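Side-chain contacts in pullulanase C protein (PDB 5HJ1), which is probably a GspC-type component of the type II secretion system, whose PDZ domain binds a fatty acid in this crystal: residues N15-Y19 and L20-P24; L36-G39 and K40-L44. All coordinates share one frame; numbering follows the deposited sequence. Where two conformers were deposited one is given.

Contact 1: N15-Y19 and L20-P24. With VCA (vaccenic acid), chain B.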
loop_
_atom_site.group_PDB
_atom_site.type_symbol
_atom_site.label_atom_id
_atom_site.label_comp_id
_atom_site.label_asym_id
_atom_site.label_seq_id
_atom_site.Cartn_x
_atom_site.Cartn_y
_atom_site.Cartn_z
ATOM N N ASN A 15 -6.281 12.072 0.008
ATOM C CA ASN A 15 -6.110 11.916 -1.417
ATOM C C ASN A 15 -4.951 10.943 -1.617
ATOM O O ASN A 15 -3.896 11.322 -2.107
ATOM C CB ASN A 15 -5.799 13.297 -1.967
ATOM C CG ASN A 15 -6.891 14.296 -1.607
ATOM O OD1 ASN A 15 -8.074 13.961 -1.681
ATOM N ND2 ASN A 15 -6.504 15.506 -1.186
ATOM N N ILE A 16 -5.157 9.692 -1.200
ATOM C CA ILE A 16 -4.064 8.716 -1.251
ATOM C C ILE A 16 -3.409 8.590 -2.620
ATOM O O ILE A 16 -2.182 8.522 -2.703
ATOM C CB ILE A 16 -4.542 7.346 -0.770
ATOM C CG1 ILE A 16 -4.959 7.511 0.703
ATOM C CG2 ILE A 16 -3.447 6.267 -1.005
ATOM C CD1 ILE A 16 -5.706 6.339 1.214
ATOM N N LEU A 17 -4.194 8.619 -3.697
ATOM C CA LEU A 17 -3.651 8.457 -5.035
ATOM C C LEU A 17 -2.897 9.704 -5.528
ATOM O O LEU A 17 -2.267 9.627 -6.569
ATOM C CB LEU A 17 -4.707 7.915 -5.996
ATOM C CG LEU A 17 -5.178 6.474 -5.626
ATOM C CD1 LEU A 17 -6.374 6.175 -6.531
ATOM C CD2 LEU A 17 -4.086 5.438 -5.729
ATOM N N THR A 18 -3.009 10.803 -4.810
ATOM C CA THR A 18 -2.157 11.951 -5.121
ATOM C C THR A 18 -0.724 11.660 -4.678
ATOM O O THR A 18 0.238 12.183 -5.283
ATOM C CB THR A 18 -2.637 13.201 -4.401
ATOM O OG1 THR A 18 -3.982 13.523 -4.845
ATOM C CG2 THR A 18 -1.778 14.406 -4.723
ATOM N N TYR A 19 -0.557 10.811 -3.654
ATOM C CA TYR A 19 0.766 10.492 -3.125
ATOM C C TYR A 19 1.352 9.232 -3.673
ATOM O O TYR A 19 2.576 9.031 -3.570
ATOM C CB TYR A 19 0.729 10.370 -1.553
ATOM C CG TYR A 19 0.336 11.591 -0.814
ATOM C CD1 TYR A 19 1.305 12.539 -0.475
ATOM C CD2 TYR A 19 -0.978 11.819 -0.524
ATOM C CE1 TYR A 19 0.980 13.647 0.287
ATOM C CE2 TYR A 19 -1.351 12.989 0.137
ATOM C CZ TYR A 19 -0.332 13.875 0.512
ATOM O OH TYR A 19 -0.606 15.048 1.231
ATOM N N LEU A 20 0.518 8.362 -4.240
ATOM C CA LEU A 20 0.945 7.026 -4.658
ATOM C C LEU A 20 0.413 6.637 -5.989
ATOM O O LEU A 20 -0.783 6.874 -6.250
ATOM C CB LEU A 20 0.449 5.937 -3.678
ATOM C CG LEU A 20 1.006 5.972 -2.319
ATOM C CD1 LEU A 20 0.300 4.908 -1.457
ATOM C CD2 LEU A 20 2.473 5.648 -2.362
ATOM N N SER A 21 1.253 6.090 -6.833
ATOM C CA SER A 21 0.896 5.391 -8.081
ATOM C C SER A 21 1.018 3.905 -7.741
ATOM O O SER A 21 2.069 3.448 -7.267
ATOM C CB SER A 21 1.876 5.784 -9.136
ATOM O OG SER A 21 1.470 5.277 -10.396
ATOM N N ILE A 22 -0.036 3.130 -7.964
ATOM C CA ILE A 22 -0.133 1.734 -7.477
ATOM C C ILE A 22 -0.515 0.782 -8.568
ATOM O O ILE A 22 -1.399 1.060 -9.369
ATOM C CB ILE A 22 -1.178 1.662 -6.344
ATOM C CG1 ILE A 22 -0.834 2.603 -5.230
ATOM C CG2 ILE A 22 -1.322 0.228 -5.766
ATOM C CD1 ILE A 22 -1.866 2.745 -4.119
ATOM N N SER A 23 0.250 -0.302 -8.757
ATOM C CA SER A 23 -0.168 -1.379 -9.698
ATOM C C SER A 23 -0.058 -2.764 -9.049
ATOM O O SER A 23 1.058 -3.134 -8.564
ATOM C CB SER A 23 0.744 -1.463 -10.884
ATOM O OG SER A 23 0.675 -0.240 -11.566
ATOM N N PRO A 24 -1.138 -3.613 -9.093
ATOM C CA PRO A 24 -0.987 -4.975 -8.635
ATOM C C PRO A 24 0.098 -5.643 -9.470
ATOM O O PRO A 24 0.213 -5.347 -10.657
ATOM C CB PRO A 24 -2.353 -5.583 -8.883
ATOM C CG PRO A 24 -2.951 -4.765 -9.890
ATOM C CD PRO A 24 -2.437 -3.371 -9.685
HETATM O O2 VCA B . -0.239 15.367 3.551
HETATM C C1 VCA B . -0.531 15.483 4.760
HETATM O O1 VCA B . -0.343 16.544 5.398
HETATM C C2 VCA B . -1.122 14.281 5.470
HETATM C C3 VCA B . -2.641 14.411 5.575
HETATM C C4 VCA B . -3.356 13.300 4.810
HETATM C C5 VCA B . -2.475 12.065 4.655
HETATM C C6 VCA B . -1.430 12.280 3.573
HETATM C C7 VCA B . -0.682 11.000 3.228
HETATM C C8 VCA B . -1.574 9.760 3.209
HETATM C C9 VCA B . -0.721 8.550 2.845
HETATM C C10 VCA B . -1.415 7.195 2.921
HETATM C C11 VCA B . -0.353 6.174 2.730
HETATM C C12 VCA B . -0.540 4.908 2.422
HETATM C C13 VCA B . -1.857 4.243 2.095
HETATM C C14 VCA B . -1.384 2.977 1.405
HETATM C C15 VCA B . -2.411 1.948 0.980
HETATM C C16 VCA B . -1.656 1.105 -0.035
HETATM C C17 VCA B . -2.204 -0.282 -0.227
HETATM C C18 VCA B . -1.364 -0.930 -1.307
#
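With CG1 at a chi1 of -63°, Ile16 leaves CG2 anti to the backbone N, while Leu20 carries CG anti to its own carbonyl carbon (chi1 -66°); the two side chains then run side by side in the same direction, with Ile16 CG2 4.0 Å from Leu20 CD1. Both atoms rest against the middle of the vaccenic acid chain, Leu20 CD1 3.8 Å from its C14. Vaccenic acid C7 sits over one face of the Tyr19 ring, offset toward the rim, and Tyr19 CE2 is 3.5 Å from lipid C6. Tyr19 OH makes a very short contact of 2.4 Å with carboxyl O2 of the lipid, consistent with a hydrogen bond. The short helix 16-19 leads without a break into strand 20-27, an edge of the antiparallel sheet of this PDZ domain, and the joint forms one wall of the lipid pocket. A weak backbone bond from Leu20 N to Ile16 O (3.1 Å, 125° at the hydrogen) spans the change of structure. Farther along, Leu17 and Ile22 cross at about a right angle, CD2 touching CD1 at 3.8 Å, and Leu17 CD2 also rests 3.6 Å from Leu20 O. Leu9 of helix 5-9 packs against both Ile16 and Ile22.

Contact 2: L36-G39 and K40-L44; sequences LNPG and KDASL
Pro38 and Ala42 meet chiefly through their beta carbons. Pro38 CB points toward the turn and comes within 3.6 Å of Ala42 CB, with Ala42 CA next at 4.1 Å; the contact is small, methyl against the flank of a pyrrolidine ring, and lies at the surface. Phe45, farther along the same loop, also touches Pro38. Gly39 and Lys40 form the bend that brings the chain back to this point. The Lys40 side chain heads away from the bend, fully extended beyond CG, and it is CB that stays beside the backbone, 3.7 Å from Gly39 C. Gly39 O lies 3.1 Å from Asp41 N, but at an angle too poor for a hydrogen bond. All this happens where strand 30-38 of the PDZ domain's antiparallel sheet ends and the loop toward strand 54-59 begins. Asp41 opens an Asx turn there. With CG anti to the backbone N (chi1 179°), its carboxylate reaches forward along the chain to Ser43 and is gripped twice through OD1. Ser43 N donates to Asp41 OD1 from the anti side at 3.0 Å, 28° out of the carboxylate plane, with 147° at the hydrogen. In the conformer given, one of two deposited for the serine, Ser43 OG donates to the syn lone pair of Asp41 OD1 at 2.6 Å. The two donors, on the syn and anti sides of OD1, would then hold the carboxylate's rotation. On the strand side, Asn37 turns elsewhere and gives its ND2 hydrogen to Asn53 OD1. Leu44, just past the Asx turn, is part of the vaccenic acid pocket, and the Asp41 side chain lies about 6 Å, nearest atoms, from the bound fatty acid.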
loop_
_atom_site.group_PDB
_atom_site.type_symbol
_atom_site.label_atom_id
_atom_site.label_comp_id
_atom_site.label_asym_id
_atom_site.label_seq_id
_atom_site.Cartn_x
_atom_site.Cartn_y
_atom_site.Cartn_z
ATOM N N LEU A 36 4.555 0.184 -5.682
ATOM C CA LEU A 36 4.348 1.556 -5.313
ATOM C C LEU A 36 5.391 2.465 -5.933
ATOM O O LEU A 36 6.577 2.160 -5.948
ATOM C CB LEU A 36 4.459 1.772 -3.789
ATOM C CG LEU A 36 3.607 0.831 -2.959
ATOM C CD1 LEU A 36 3.882 1.129 -1.478
ATOM C CD2 LEU A 36 2.156 0.958 -3.281
ATOM N N ASN A 37 4.916 3.619 -6.427
ATOM C CA ASN A 37 5.779 4.682 -6.952
ATOM C C ASN A 37 5.128 5.986 -6.564
ATOM O O ASN A 37 3.956 6.068 -6.166
ATOM C CB ASN A 37 6.004 4.509 -8.448
ATOM C CG ASN A 37 7.136 3.587 -8.729
ATOM O OD1 ASN A 37 8.257 3.817 -8.284
ATOM N ND2 ASN A 37 6.841 2.453 -9.364
ATOM N N PRO A 38 5.866 7.102 -6.707
ATOM C CA PRO A 38 5.263 8.359 -6.314
ATOM C C PRO A 38 4.089 8.729 -7.166
ATOM O O PRO A 38 4.088 8.536 -8.389
ATOM C CB PRO A 38 6.443 9.338 -6.491
ATOM C CG PRO A 38 7.684 8.560 -6.402
ATOM C CD PRO A 38 7.314 7.215 -6.969
ATOM N N GLY A 39 3.106 9.345 -6.510
ATOM C CA GLY A 39 2.037 10.036 -7.168
ATOM C C GLY A 39 2.565 11.440 -7.644
ATOM O O GLY A 39 3.804 11.740 -7.559
ATOM N N LYS A 40 1.659 12.338 -7.981
ATOM C CA LYS A 40 2.054 13.707 -8.324
ATOM C C LYS A 40 2.788 14.354 -7.200
ATOM O O LYS A 40 3.702 15.175 -7.449
ATOM C CB LYS A 40 0.837 14.484 -8.721
ATOM C CG LYS A 40 0.306 14.057 -10.076
ATOM C CD LYS A 40 -0.854 14.885 -10.528
ATOM C CE LYS A 40 -1.150 14.587 -12.004
ATOM N NZ LYS A 40 -2.323 15.300 -12.517
ATOM N N ASP A 41 2.429 14.066 -5.949
ATOM C CA ASP A 41 3.141 14.570 -4.755
ATOM C C ASP A 41 3.981 13.438 -4.270
ATOM O O ASP A 41 3.461 12.448 -3.777
ATOM C CB ASP A 41 2.140 15.057 -3.687
ATOM C CG ASP A 41 2.758 15.567 -2.451
ATOM O OD1 ASP A 41 3.965 15.338 -2.212
ATOM O OD2 ASP A 41 2.074 16.269 -1.622
ATOM N N ALA A 42 5.281 13.571 -4.396
ATOM C CA ALA A 42 6.273 12.564 -4.032
ATOM C C ALA A 42 6.807 12.627 -2.619
ATOM O O ALA A 42 7.812 11.991 -2.287
ATOM C CB ALA A 42 7.414 12.554 -5.072
ATOM N N SER A 43 6.068 13.313 -1.763
ATOM C CA SER A 43 6.479 13.548 -0.378
ATOM C C SER A 43 6.797 12.340 0.464
ATOM O O SER A 43 7.774 12.433 1.238
ATOM C CB SER A 43 5.376 14.241 0.340
ATOM O OG SER A 43 5.324 15.652 -0.057
ATOM N N LEU A 44 6.110 11.222 0.260
ATOM C CA LEU A 44 6.276 10.036 1.108
ATOM C C LEU A 44 7.520 9.278 0.752
ATOM O O LEU A 44 7.856 8.303 1.448
ATOM C CB LEU A 44 5.102 9.123 0.940
ATOM C CG LEU A 44 3.700 9.643 1.266
ATOM C CD1 LEU A 44 2.636 8.586 0.929
ATOM C CD2 LEU A 44 3.655 10.204 2.656
#

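How the contacts relate
Contact 1 is partly buried and largely apolar, with aliphatic branches and a tyrosine face set against the lipid; contact 2 is a surface turn with one small apolar touch between its segments, followed by an Asx turn inside 40-44. They sit at matching ends of neighbouring antiparallel strands, 20-27 starting in contact 1 and 30-38 ending in contact 2, with centres about 7 Å apart. Probable backbone hydrogen bonds tie them together, Ser21 N to Asn37 O (2.8 Å) in the sheet and Asp41 N to Thr18 O (3.0 Å) beyond it. Tyr19 of contact 1 packs on contact 2, its CB 3.6 Å from Leu44 CD1, and both residues belong to the fatty-acid pocket.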